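Dihydrolipoyl dehydrogenase (Elizabethkingia anophelis NUHP1, PDB 6UZI) uses FAD to oxidise the dihydrolipoyl groups carried on lysines of partner proteins, passing the electrons to NAD(+). Local coordinates at the interface of chains A and B. Residues are numbered along the deposited sequence; one frame, centred on the assembly and turned at random. Chains: chain A/B, Dihydrolipoyl dehydrogenase.

Contact 1: the interface of chains A and B. Residues chain A 329-330, 333, 356, 358, 360; chain B 450-455, 458.
A:His330, on helix 329-343, lays one face of its imidazole against the backbone of B:Ala452. The CA of B:Ala452 sits over the ring centre, 3.5 Å from the centroid of A:His330, as a CH-pi contact. Within chain A, NE2 of the same ring donates to the carbonyl O of A:Pro356 at 2.6 Å, with that oxygen in the ring plane, which fixes the ring rotation. The backbone N of B:His453 lies 3.1 Å from ND1 of A:His330, above the ring plane, so any hydrogen bond is poorly directed. CG of A:His330 lies between the backbone N and the carbonyl carbon (chi1 51°), which turns the ring toward chain B. At the ring edge, in plane, lies OG of B:Ser450. The methyl of B:Ala452 meets CG2 of A:Val358 at 3.7 Å. Further along the chain B loop, the phenol OH of A:Tyr360 donates to the carbonyl O of B:Pro454 at 3.0 Å, from above the carbonyl plane (64° out of it). Inside chain B, OG1 of B:Thr455 bonds to the O of B:Ala452 at 2.6 Å. B:His453, the probable proton acceptor, forms with B:Glu458 the catalytic His-Glu pair of this family, completing the partner's active site. Both also bind zinc, perhaps from crystallisation; the nearby A:Glu333 carboxylate crosses the ring at about a right angle. CD2 of the B:His453 imidazole rests on CB of A:Ala329 at 3.5 Å.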
ATOM      1  N   ALA A 329     -10.652 -10.823 -11.347  1.00 33.88           N
ATOM      2  CA  ALA A 329     -11.655 -11.142 -10.334  1.00 28.99           C
ATOM      3  C   ALA A 329     -12.520  -9.927 -10.011  1.00 31.38           C
ATOM      4  O   ALA A 329     -13.746 -10.039  -9.896  1.00 21.98           O
ATOM      5  CB  ALA A 329     -10.983 -11.691  -9.075  1.00 23.24           C
ATOM      6  N   HIS A 330     -11.899  -8.759  -9.821  1.00 25.65           N
ATOM      7  CA  HIS A 330     -12.700  -7.574  -9.547  1.00 22.30           C
ATOM      8  C   HIS A 330     -13.487  -7.108 -10.765  1.00 24.51           C
ATOM      9  O   HIS A 330     -14.507  -6.430 -10.602  1.00 36.20           O
ATOM     10  CB  HIS A 330     -11.827  -6.436  -9.014  1.00 33.45           C
ATOM     11  CG  HIS A 330     -10.614  -6.146  -9.840  1.00 33.70           C
ATOM     12  ND1 HIS A 330      -9.557  -7.024  -9.945  1.00 32.39           N
ATOM     13  CD2 HIS A 330     -10.285  -5.070 -10.592  1.00 32.29           C
ATOM     14  CE1 HIS A 330      -8.629  -6.503 -10.724  1.00 28.85           C
ATOM     15  NE2 HIS A 330      -9.049  -5.319 -11.136  1.00 32.40           N
ATOM     16  N   GLU A 333     -16.582  -9.151 -10.314  1.00 37.32           N
ATOM     17  CA  GLU A 333     -17.358  -8.569  -9.226  1.00 31.40           C
ATOM     18  C   GLU A 333     -18.158  -7.359  -9.700  1.00 36.65           C
ATOM     19  O   GLU A 333     -19.353  -7.235  -9.405  1.00 34.72           O
ATOM     20  CB  GLU A 333     -16.420  -8.196  -8.083  1.00 28.74           C
ATOM     21  CG  GLU A 333     -16.041  -9.350  -7.194  1.00 41.24           C
ATOM     22  CD  GLU A 333     -14.957  -8.990  -6.192  1.00 53.17           C
ATOM     23  OE1 GLU A 333     -14.262  -7.971  -6.395  1.00 56.40           O
ATOM     24  OE2 GLU A 333     -14.829  -9.706  -5.178  1.00 65.06           O
ATOM     25  N   PRO A 356      -8.161  -1.784 -12.868  1.00 38.17           N
ATOM     26  CA  PRO A 356      -6.715  -2.011 -12.766  1.00 37.63           C
ATOM     27  C   PRO A 356      -6.349  -3.475 -12.941  1.00 38.98           C
ATOM     28  O   PRO A 356      -7.145  -4.382 -12.691  1.00 41.17           O
ATOM     29  CB  PRO A 356      -6.388  -1.535 -11.347  1.00 29.91           C
ATOM     30  CG  PRO A 356      -7.667  -1.846 -10.574  1.00 28.84           C
ATOM     31  CD  PRO A 356      -8.794  -1.575 -11.550  1.00 32.86           C
ATOM     32  N   VAL A 358      -3.219  -6.218 -11.809  1.00 29.65           N
ATOM     33  CA  VAL A 358      -2.141  -6.362 -10.839  1.00 31.31           C
ATOM     34  C   VAL A 358      -1.402  -7.676 -11.078  1.00 35.93           C
ATOM     35  O   VAL A 358      -2.014  -8.710 -11.365  1.00 36.10           O
ATOM     36  CB  VAL A 358      -2.663  -6.281  -9.389  1.00 34.55           C
ATOM     37  CG1 VAL A 358      -1.541  -6.519  -8.400  1.00 38.03           C
ATOM     38  CG2 VAL A 358      -3.280  -4.918  -9.127  1.00 35.46           C
ATOM     39  N   TYR A 360       1.195  -9.984  -8.846  1.00 30.74           N
ATOM     40  CA  TYR A 360       1.542 -10.066  -7.434  1.00 27.94           C
ATOM     41  C   TYR A 360       2.942 -10.611  -7.184  1.00 33.60           C
ATOM     42  O   TYR A 360       3.186 -11.223  -6.139  1.00 36.87           O
ATOM     43  CB  TYR A 360       0.493 -10.892  -6.693  1.00 25.72           C
ATOM     44  CG  TYR A 360      -0.842 -10.189  -6.603  1.00 34.24           C
ATOM     45  CD1 TYR A 360      -1.200  -9.480  -5.462  1.00 29.14           C
ATOM     46  CD2 TYR A 360      -1.732 -10.208  -7.667  1.00 32.52           C
ATOM     47  CE1 TYR A 360      -2.418  -8.839  -5.376  1.00 31.77           C
ATOM     48  CE2 TYR A 360      -2.948  -9.566  -7.591  1.00 34.00           C
ATOM     49  CZ  TYR A 360      -3.289  -8.884  -6.444  1.00 39.72           C
ATOM     50  OH  TYR A 360      -4.507  -8.239  -6.370  1.00 45.52           O
TER
ATOM     51  N   SER B 450     -13.633   0.588  -9.387  1.00 37.27           N
ATOM     52  CA  SER B 450     -12.969  -0.708  -9.387  1.00 32.62           C
ATOM     53  C   SER B 450     -11.812  -0.730  -8.397  1.00 32.56           C
ATOM     54  O   SER B 450     -10.935   0.138  -8.421  1.00 40.59           O
ATOM     55  CB  SER B 450     -12.462  -1.038 -10.795  1.00 38.34           C
ATOM     56  OG  SER B 450     -11.917  -2.347 -10.864  1.00 47.10           O
ATOM     57  N   HIS B 451     -11.816  -1.720  -7.512  1.00 23.96           N
ATOM     58  CA  HIS B 451     -10.691  -1.972  -6.621  1.00 28.17           C
ATOM     59  C   HIS B 451     -10.116  -3.354  -6.911  1.00 35.16           C
ATOM     60  O   HIS B 451     -10.845  -4.353  -6.899  1.00 25.99           O
ATOM     61  CB  HIS B 451     -11.118  -1.838  -5.154  1.00 29.05           C
ATOM     62  CG  HIS B 451     -11.393  -0.423  -4.738  1.00 34.08           C
ATOM     63  ND1 HIS B 451     -12.373   0.351  -5.327  1.00 33.41           N
ATOM     64  CD2 HIS B 451     -10.828   0.354  -3.784  1.00 28.05           C
ATOM     65  CE1 HIS B 451     -12.393   1.542  -4.758  1.00 26.89           C
ATOM     66  NE2 HIS B 451     -11.469   1.568  -3.814  1.00 29.87           N
ATOM     67  N   ALA B 452      -8.809  -3.405  -7.163  1.00 38.51           N
ATOM     68  CA  ALA B 452      -8.155  -4.655  -7.524  1.00 32.34           C
ATOM     69  C   ALA B 452      -8.422  -5.729  -6.479  1.00 29.53           C
ATOM     70  O   ALA B 452      -8.462  -5.453  -5.279  1.00 23.57           O
ATOM     71  CB  ALA B 452      -6.645  -4.439  -7.677  1.00 23.71           C
ATOM     72  N   HIS B 453      -8.643  -6.953  -6.953  1.00 33.07           N
ATOM     73  CA  HIS B 453      -8.882  -8.102  -6.102  1.00 30.88           C
ATOM     74  C   HIS B 453      -7.797  -9.148  -6.318  1.00 40.55           C
ATOM     75  O   HIS B 453      -7.499  -9.495  -7.469  1.00 51.84           O
ATOM     76  CB  HIS B 453     -10.261  -8.709  -6.387  1.00 42.78           C
ATOM     77  CG  HIS B 453     -10.573  -9.910  -5.549  1.00 55.92           C
ATOM     78  ND1 HIS B 453     -11.356  -9.846  -4.417  1.00 64.71           N
ATOM     79  CD2 HIS B 453     -10.224 -11.210  -5.690  1.00 53.34           C
ATOM     80  CE1 HIS B 453     -11.463 -11.051  -3.889  1.00 52.99           C
ATOM     81  NE2 HIS B 453     -10.788 -11.896  -4.644  1.00 50.75           N
ATOM     82  N   PRO B 454      -7.175  -9.673  -5.252  1.00 40.36           N
ATOM     83  CA  PRO B 454      -7.367  -9.272  -3.855  1.00 28.90           C
ATOM     84  C   PRO B 454      -6.369  -8.220  -3.369  1.00 30.72           C
ATOM     85  O   PRO B 454      -5.176  -8.429  -3.492  1.00 27.60           O
ATOM     86  CB  PRO B 454      -7.154 -10.582  -3.101  1.00 27.23           C
ATOM     87  CG  PRO B 454      -6.131 -11.309  -3.920  1.00 30.71           C
ATOM     88  CD  PRO B 454      -6.379 -10.912  -5.363  1.00 34.80           C
ATOM     89  N   THR B 455      -6.847  -7.110  -2.806  1.00 37.74           N
ATOM     90  CA  THR B 455      -5.968  -6.095  -2.234  1.00 32.96           C
ATOM     91  C   THR B 455      -6.560  -5.588  -0.930  1.00 39.22           C
ATOM     92  O   THR B 455      -7.736  -5.796  -0.626  1.00 42.64           O
ATOM     93  CB  THR B 455      -5.728  -4.907  -3.181  1.00 32.50           C
ATOM     94  OG1 THR B 455      -6.982  -4.301  -3.527  1.00 30.33           O
ATOM     95  CG2 THR B 455      -4.971  -5.341  -4.440  1.00 24.72           C
ATOM     96  N   GLU B 458      -9.594  -3.068  -1.003  1.00 29.54           N
ATOM     97  CA  GLU B 458     -10.984  -3.504  -1.093  1.00 30.85           C
ATOM     98  C   GLU B 458     -11.752  -3.183   0.186  1.00 35.70           C
ATOM     99  O   GLU B 458     -12.980  -3.044   0.153  1.00 41.15           O
ATOM    100  CB  GLU B 458     -11.053  -5.002  -1.399  1.00 34.92           C
ATOM    101  CG  GLU B 458     -10.390  -5.412  -2.708  1.00 43.81           C
ATOM    102  CD  GLU B 458     -10.799  -6.796  -3.165  1.00 50.87           C
ATOM    103  OE1 GLU B 458     -11.812  -6.911  -3.886  1.00 69.17           O
ATOM    104  OE2 GLU B 458     -10.109  -7.770  -2.794  1.00 50.83           O
TER

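Contact 2: the interface of chains A and B. Residues chain A 60, 64, 67, 91-92, 95; chain B 77-78, 396-397, 399.
Helix 55-73 starts at A:Cys55 of the redox-active disulfide typical of the pyridine nucleotide-disulfide oxidoreductase family, and in chain A its A:Ser64 and A:His67 meet B:His78. The hydroxyl OG of A:Ser64 and ND1 of the B:His78 ring share a hydrogen bond of 2.7 Å; either atom could be the donor. The other ring nitrogen, NE2 of B:His78, bonds to a water at 2.8 Å that lies in the ring plane. NE2 of A:His67 bonds to the same water. With both nitrogens held, the B:His78 ring has its rotation set. Its CD2 also packs on CD2 of A:His67, 3.4 Å away. A:Arg95, from helix 89-113, runs alongside B:His78 and points the same way. CE1 of B:His78 lies over the rim of one guanidinium face, with the two planes 72° apart. The A:Arg95 chain bends at chi3 (83°), bringing NH2 to the carbonyl O of B:Ala397 at 2.7 Å, nearly along the C=O axis. NH1 makes a weak bond to that oxygen. B:Ala397 lies near the C-terminal end of helix 393-398, whose dipole may help attract the guanidinium. CD of A:Arg95 touches CG2 of B:Thr77 at 3.6 Å. One turn earlier on helix 89-113, NE2 of A:Gln91 donates to the O of B:Thr77 at 2.9 Å, almost straight (173° at H).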
ATOM      1  N   ALA A  60      -1.115 -16.528  -0.764  1.00 33.20           N
ATOM      2  CA  ALA A  60      -0.612 -17.163   0.449  1.00 39.15           C
ATOM      3  C   ALA A  60       0.788 -17.726   0.235  1.00 32.18           C
ATOM      4  O   ALA A  60       1.677 -17.545   1.074  1.00 33.51           O
ATOM      5  CB  ALA A  60      -1.574 -18.256   0.913  1.00 36.32           C
ATOM      6  N   SER A  64       4.395 -16.318   2.014  1.00 37.41           N
ATOM      7  CA  SER A  64       5.308 -17.179   2.750  1.00 42.81           C
ATOM      8  C   SER A  64       6.676 -17.244   2.079  1.00 49.69           C
ATOM      9  O   SER A  64       7.706 -17.177   2.760  1.00 54.78           O
ATOM     10  CB  SER A  64       4.701 -18.573   2.899  1.00 45.35           C
ATOM     11  OG  SER A  64       3.528 -18.529   3.690  1.00 47.79           O
ATOM     12  N   HIS A  67       8.764 -14.126   2.719  1.00 44.32           N
ATOM     13  CA  HIS A  67       9.379 -14.194   4.043  1.00 39.39           C
ATOM     14  C   HIS A  67      10.651 -15.029   3.999  1.00 39.35           C
ATOM     15  O   HIS A  67      11.692 -14.622   4.526  1.00 43.28           O
ATOM     16  CB  HIS A  67       8.401 -14.775   5.068  1.00 39.92           C
ATOM     17  CG  HIS A  67       7.428 -13.780   5.628  1.00 42.46           C
ATOM     18  ND1 HIS A  67       7.811 -12.539   6.093  1.00 51.09           N
ATOM     19  CD2 HIS A  67       6.091 -13.857   5.826  1.00 39.78           C
ATOM     20  CE1 HIS A  67       6.751 -11.887   6.537  1.00 34.48           C
ATOM     21  NE2 HIS A  67       5.694 -12.664   6.387  1.00 48.04           N
ATOM     22  N   GLN A  91       3.954 -27.627   5.590  1.00 45.16           N
ATOM     23  CA  GLN A  91       3.328 -26.601   6.415  1.00 39.86           C
ATOM     24  C   GLN A  91       2.918 -25.398   5.571  1.00 40.31           C
ATOM     25  O   GLN A  91       1.872 -24.790   5.820  1.00 46.40           O
ATOM     26  CB  GLN A  91       4.271 -26.195   7.551  1.00 39.25           C
ATOM     27  CG  GLN A  91       3.762 -25.056   8.428  1.00 46.52           C
ATOM     28  CD  GLN A  91       2.393 -25.327   9.044  1.00 45.67           C
ATOM     29  OE1 GLN A  91       2.039 -26.467   9.350  1.00 41.38           O
ATOM     30  NE2 GLN A  91       1.615 -24.268   9.221  1.00 44.98           N
ATOM     31  N   MET A  92       3.727 -25.037   4.572  1.00 35.67           N
ATOM     32  CA  MET A  92       3.335 -23.961   3.666  1.00 40.98           C
ATOM     33  C   MET A  92       2.014 -24.283   2.987  1.00 41.93           C
ATOM     34  O   MET A  92       1.058 -23.503   3.054  1.00 43.34           O
ATOM     35  CB  MET A  92       4.406 -23.722   2.604  1.00 35.23           C
ATOM     36  CG  MET A  92       5.412 -22.688   2.965  1.00 37.18           C
ATOM     37  SD  MET A  92       6.075 -21.819   1.545  1.00 43.21           S
ATOM     38  CE  MET A  92       7.439 -20.967   2.329  1.00 43.06           C
ATOM     39  N   ARG A  95      -0.934 -24.452   5.484  1.00 43.11           N
ATOM     40  CA  ARG A  95      -1.420 -23.153   5.935  1.00 32.34           C
ATOM     41  C   ARG A  95      -2.235 -22.480   4.845  1.00 31.68           C
ATOM     42  O   ARG A  95      -3.300 -21.915   5.114  1.00 39.04           O
ATOM     43  CB  ARG A  95      -0.266 -22.249   6.361  1.00 32.28           C
ATOM     44  CG  ARG A  95      -0.754 -20.900   6.875  1.00 32.24           C
ATOM     45  CD  ARG A  95       0.340 -19.861   7.022  1.00 32.09           C
ATOM     46  NE  ARG A  95       0.657 -19.176   5.768  1.00 36.07           N
ATOM     47  CZ  ARG A  95      -0.030 -18.142   5.290  1.00 34.16           C
ATOM     48  NH1 ARG A  95      -1.089 -17.705   5.944  1.00 35.59           N
ATOM     49  NH2 ARG A  95       0.325 -17.560   4.153  1.00 30.44           N
TER
ATOM     50  N   THR B  77       4.459 -21.141  11.409  1.00 40.90           N
ATOM     51  CA  THR B  77       3.186 -21.266  10.706  1.00 39.50           C
ATOM     52  C   THR B  77       3.380 -21.095   9.208  1.00 44.46           C
ATOM     53  O   THR B  77       2.727 -21.771   8.400  1.00 44.00           O
ATOM     54  CB  THR B  77       2.184 -20.246  11.244  1.00 38.85           C
ATOM     55  OG1 THR B  77       2.031 -20.429  12.655  1.00 44.53           O
ATOM     56  CG2 THR B  77       0.842 -20.401  10.564  1.00 37.99           C
ATOM     57  N   HIS B  78       4.291 -20.207   8.819  1.00 38.27           N
ATOM     58  CA  HIS B  78       4.577 -19.997   7.412  1.00 39.47           C
ATOM     59  C   HIS B  78       5.302 -21.169   6.766  1.00 40.71           C
ATOM     60  O   HIS B  78       5.438 -21.174   5.540  1.00 36.05           O
ATOM     61  CB  HIS B  78       5.429 -18.743   7.236  1.00 41.51           C
ATOM     62  CG  HIS B  78       4.633 -17.490   7.073  1.00 39.86           C
ATOM     63  ND1 HIS B  78       3.684 -17.338   6.087  1.00 35.54           N
ATOM     64  CD2 HIS B  78       4.663 -16.320   7.755  1.00 38.90           C
ATOM     65  CE1 HIS B  78       3.152 -16.132   6.178  1.00 42.43           C
ATOM     66  NE2 HIS B  78       3.732 -15.492   7.178  1.00 39.08           N
ATOM     67  N   ARG B 396      -6.204 -12.544   5.113  1.00 30.62           N
ATOM     68  CA  ARG B 396      -6.159 -13.941   5.522  1.00 39.76           C
ATOM     69  C   ARG B 396      -4.920 -14.616   4.963  1.00 45.89           C
ATOM     70  O   ARG B 396      -4.314 -15.470   5.622  1.00 53.39           O
ATOM     71  CB  ARG B 396      -7.425 -14.655   5.045  1.00 38.39           C
ATOM     72  CG  ARG B 396      -8.645 -14.409   5.914  1.00 37.87           C
ATOM     73  CD  ARG B 396      -9.900 -14.935   5.245  1.00 52.53           C
ATOM     74  NE  ARG B 396     -11.099 -14.708   6.050  1.00 57.89           N
ATOM     75  CZ  ARG B 396     -12.273 -14.340   5.551  1.00 57.17           C
ATOM     76  NH1 ARG B 396     -13.310 -14.171   6.355  1.00 55.55           N
ATOM     77  NH2 ARG B 396     -12.406 -14.124   4.248  1.00 61.73           N
ATOM     78  N   ALA B 397      -4.520 -14.225   3.749  1.00 41.51           N
ATOM     79  CA  ALA B 397      -3.394 -14.860   3.080  1.00 39.24           C
ATOM     80  C   ALA B 397      -2.064 -14.480   3.717  1.00 36.74           C
ATOM     81  O   ALA B 397      -1.145 -15.306   3.783  1.00 44.17           O
ATOM     82  CB  ALA B 397      -3.408 -14.497   1.596  1.00 28.55           C
ATOM     83  N   MET B 399      -1.788 -13.184   6.916  1.00 48.46           N
ATOM     84  CA  MET B 399      -1.980 -13.239   8.362  1.00 41.89           C
ATOM     85  C   MET B 399      -1.950 -11.858   8.997  1.00 37.57           C
ATOM     86  O   MET B 399      -1.796 -11.748  10.220  1.00 41.35           O
ATOM     87  CB  MET B 399      -0.953 -14.132   9.066  1.00 41.39           C
ATOM     88  CG  MET B 399      -0.852 -15.539   8.540  1.00 36.91           C
ATOM     89  SD  MET B 399      -0.033 -16.558   9.776  1.00 46.96           S
ATOM     90  CE  MET B 399       1.662 -16.052   9.541  1.00 42.51           C
TER
HETATM   91  O   HOH W   1       3.662 -13.011   8.529  1.00 37.67           O

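Contact 3: the interface of chains A and B. Residues chain A 71, 75, 80-83, 85; chain B 71, 75, 82-83, 85.
A:Asp83 and B:Asp83 face each other tip to tip, with nearly parallel carboxylate planes 7° apart. OD1 of A:Asp83 is 2.9 Å from OD1 of B:Asp83, and the two OD2 atoms are similarly near. B:Asp83 is poorly ordered, and this close approach of oxygens is a doubtful clash. The neighbouring A:Ile82 and B:Ile82 give firmer apolar packing. The CG2 branch of A:Ile82 lies against CB of B:Pro85 at 3.7 Å. The twin contact joins CG2 of B:Ile82 to CB of A:Pro85 at the same distance. In both isoleucines CG1 lies between the backbone N and the carbonyl carbon (chi1 56°), which leaves CG2 beside the N to meet the proline. The two side chains also touch each other, CG2 of A:Ile82 being 4.0 Å from CD1 of B:Ile82. Beyond them, A:Phe75 and B:Phe75 meet tip to tip, CZ to CZ at 3.5 Å. CA of A:Ala71 lies over one face of the A:Phe75 ring, and CA of B:Ala71 over one face of the B:Phe75 ring. The methyl of A:Ala71 reaches CE1 of B:Phe75 at 3.8 Å. The same residues pair from both chains, so the site lies on the two-fold axis, at the ends of the two 55-73 helices and the turns between strands 80-81 and 86-87.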
ATOM      1  N   ALA A  71      14.656 -13.921   4.849  1.00 50.73           N
ATOM      2  CA  ALA A  71      15.464 -14.633   5.833  1.00 47.04           C
ATOM      3  C   ALA A  71      16.758 -15.160   5.224  1.00 49.82           C
ATOM      4  O   ALA A  71      17.812 -15.135   5.872  1.00 51.15           O
ATOM      5  CB  ALA A  71      14.649 -15.777   6.437  1.00 46.34           C
ATOM      6  N   PHE A  75      18.461 -10.999   6.224  1.00 44.95           N
ATOM      7  CA  PHE A  75      18.397 -10.966   7.683  1.00 48.08           C
ATOM      8  C   PHE A  75      19.725 -10.545   8.305  1.00 55.01           C
ATOM      9  O   PHE A  75      19.743  -9.813   9.301  1.00 61.33           O
ATOM     10  CB  PHE A  75      17.956 -12.324   8.228  1.00 42.61           C
ATOM     11  CG  PHE A  75      16.470 -12.450   8.409  1.00 47.79           C
ATOM     12  CD1 PHE A  75      15.603 -11.577   7.774  1.00 40.64           C
ATOM     13  CD2 PHE A  75      15.942 -13.434   9.232  1.00 51.06           C
ATOM     14  CE1 PHE A  75      14.232 -11.696   7.945  1.00 39.88           C
ATOM     15  CE2 PHE A  75      14.579 -13.557   9.408  1.00 41.12           C
ATOM     16  CZ  PHE A  75      13.721 -12.686   8.765  1.00 34.88           C
ATOM     17  N   ILE A  80      19.671  -9.593  12.043  1.00 46.04           N
ATOM     18  CA  ILE A  80      19.005 -10.764  12.598  1.00 48.96           C
ATOM     19  C   ILE A  80      19.903 -11.971  12.374  1.00 60.84           C
ATOM     20  O   ILE A  80      20.212 -12.325  11.229  1.00 65.34           O
ATOM     21  CB  ILE A  80      17.625 -10.985  11.965  1.00 38.21           C
ATOM     22  CG1 ILE A  80      16.734  -9.775  12.222  1.00 38.10           C
ATOM     23  CG2 ILE A  80      16.996 -12.266  12.500  1.00 48.58           C
ATOM     24  CD1 ILE A  80      15.447  -9.796  11.442  1.00 55.82           C
ATOM     25  N   LEU A  81      20.298 -12.618  13.464  1.00 59.84           N
ATOM     26  CA  LEU A  81      21.220 -13.743  13.416  1.00 55.90           C
ATOM     27  C   LEU A  81      20.402 -15.028  13.437  1.00 55.45           C
ATOM     28  O   LEU A  81      19.764 -15.351  14.445  1.00 55.84           O
ATOM     29  CB  LEU A  81      22.200 -13.687  14.585  1.00 59.92           C
ATOM     30  CG  LEU A  81      22.996 -12.379  14.682  1.00 62.06           C
ATOM     31  CD1 LEU A  81      23.764 -12.292  15.997  1.00 59.86           C
ATOM     32  CD2 LEU A  81      23.926 -12.216  13.485  1.00 57.86           C
ATOM     33  N   ILE A  82      20.413 -15.752  12.312  1.00 57.13           N
ATOM     34  CA  ILE A  82      19.790 -17.065  12.193  1.00 50.47           C
ATOM     35  C   ILE A  82      20.721 -17.954  11.387  1.00 43.32           C
ATOM     36  O   ILE A  82      21.657 -17.485  10.737  1.00 44.26           O
ATOM     37  CB  ILE A  82      18.402 -17.028  11.510  1.00 59.29           C
ATOM     38  CG1 ILE A  82      18.501 -16.363  10.134  1.00 56.48           C
ATOM     39  CG2 ILE A  82      17.376 -16.331  12.390  1.00 64.72           C
ATOM     40  CD1 ILE A  82      17.369 -16.712   9.209  1.00 48.61           C
ATOM     41  N   ASP A  83      20.464 -19.255  11.447  1.00 54.47           N
ATOM     42  CA  ASP A  83      21.154 -20.192  10.577  1.00 65.17           C
ATOM     43  C   ASP A  83      20.398 -20.275   9.253  1.00 62.70           C
ATOM     44  O   ASP A  83      19.356 -19.641   9.071  1.00 58.12           O
ATOM     45  CB  ASP A  83      21.297 -21.559  11.252  1.00 71.71           C
ATOM     46  CG  ASP A  83      19.990 -22.062  11.844  1.00 86.20           C
ATOM     47  OD1 ASP A  83      18.940 -21.424  11.615  1.00 92.95           O
ATOM     48  OD2 ASP A  83      20.012 -23.093  12.551  1.00 90.20           O
ATOM     49  N   PRO A  85      17.900 -20.862   6.680  1.00 52.19           N
ATOM     50  CA  PRO A  85      16.495 -21.265   6.808  1.00 50.60           C
ATOM     51  C   PRO A  85      16.178 -22.423   5.880  1.00 44.15           C
ATOM     52  O   PRO A  85      16.752 -22.555   4.798  1.00 42.89           O
ATOM     53  CB  PRO A  85      15.725 -20.000   6.406  1.00 42.41           C
ATOM     54  CG  PRO A  85      16.659 -19.276   5.502  1.00 36.81           C
ATOM     55  CD  PRO A  85      18.042 -19.552   6.023  1.00 37.97           C
TER
ATOM     56  N   ALA B  71      10.116 -13.821  12.256  1.00 46.59           N
ATOM     57  CA  ALA B  71      10.955 -14.987  12.490  1.00 45.02           C
ATOM     58  C   ALA B  71      10.656 -15.626  13.835  1.00 50.37           C
ATOM     59  O   ALA B  71      10.753 -16.850  13.976  1.00 62.52           O
ATOM     60  CB  ALA B  71      12.429 -14.595  12.394  1.00 43.67           C
ATOM     61  N   PHE B  75       7.057 -17.546  11.486  1.00 58.12           N
ATOM     62  CA  PHE B  75       7.768 -18.336  10.485  1.00 40.93           C
ATOM     63  C   PHE B  75       7.356 -19.801  10.534  1.00 39.83           C
ATOM     64  O   PHE B  75       7.181 -20.437   9.489  1.00 51.02           O
ATOM     65  CB  PHE B  75       9.276 -18.212  10.693  1.00 39.79           C
ATOM     66  CG  PHE B  75       9.911 -17.110   9.911  1.00 40.25           C
ATOM     67  CD1 PHE B  75      11.287 -17.075   9.734  1.00 46.40           C
ATOM     68  CD2 PHE B  75       9.142 -16.097   9.368  1.00 37.14           C
ATOM     69  CE1 PHE B  75      11.885 -16.048   9.018  1.00 48.04           C
ATOM     70  CE2 PHE B  75       9.732 -15.072   8.643  1.00 39.98           C
ATOM     71  CZ  PHE B  75      11.104 -15.046   8.470  1.00 37.01           C
ATOM     72  N   ILE B  82      13.575 -22.363  11.187  1.00 46.49           N
ATOM     73  CA  ILE B  82      14.767 -21.744  11.751  1.00 52.76           C
ATOM     74  C   ILE B  82      14.784 -22.013  13.249  1.00 60.33           C
ATOM     75  O   ILE B  82      13.781 -22.405  13.848  1.00 62.36           O
ATOM     76  CB  ILE B  82      14.841 -20.216  11.501  1.00 52.34           C
ATOM     77  CG1 ILE B  82      13.594 -19.525  12.046  1.00 50.37           C
ATOM     78  CG2 ILE B  82      15.019 -19.897  10.022  1.00 46.11           C
ATOM     79  CD1 ILE B  82      13.792 -18.059  12.292  1.00 45.54           C
ATOM     80  N   ASP B  83      15.943 -21.796  13.857  1.00 65.84           N
ATOM     81  CA  ASP B  83      16.019 -21.809  15.305  1.00 75.04           C
ATOM     82  C   ASP B  83      15.640 -20.423  15.826  1.00 73.36           C
ATOM     83  O   ASP B  83      15.319 -19.513  15.056  1.00 67.85           O
ATOM     84  CB  ASP B  83      17.412 -22.237  15.764  1.00 89.96           C
ATOM     85  CG  ASP B  83      18.525 -21.489  15.047  1.00 97.36           C
ATOM     86  OD1 ASP B  83      18.219 -20.540  14.292  1.00 95.23           O
ATOM     87  OD2 ASP B  83      19.706 -21.861  15.230  1.00 98.96           O
ATOM     88  N   PRO B  85      15.571 -16.850  16.581  1.00 61.72           N
ATOM     89  CA  PRO B  85      16.389 -15.752  16.058  1.00 53.40           C
ATOM     90  C   PRO B  85      16.968 -14.909  17.183  1.00 57.36           C
ATOM     91  O   PRO B  85      16.365 -14.746  18.249  1.00 64.86           O
ATOM     92  CB  PRO B  85      15.398 -14.946  15.210  1.00 46.04           C
ATOM     93  CG  PRO B  85      14.070 -15.229  15.820  1.00 45.83           C
ATOM     94  CD  PRO B  85      14.136 -16.652  16.302  1.00 57.33           C
TER

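The three contacts belong to one two-fold symmetric dimer interface. Between the centres of their C-alpha atoms, contact 1 and contact 2 are about 21 Å apart, contact 2 and contact 3 about 16 Å, and contact 1 and contact 3 about 33 Å. Contact 2 and contact 3 share helix 55-73 of chain A and the short helix 75-78 of chain B. Contact 1 and contact 2 each have a twin with the chains exchanged, whereas contact 3 pairs a region with its own copy. Contact 1 builds the active site across the subunits. The other two probably support the dimer, and helix 55-73 runs from the redox disulfide toward the axis.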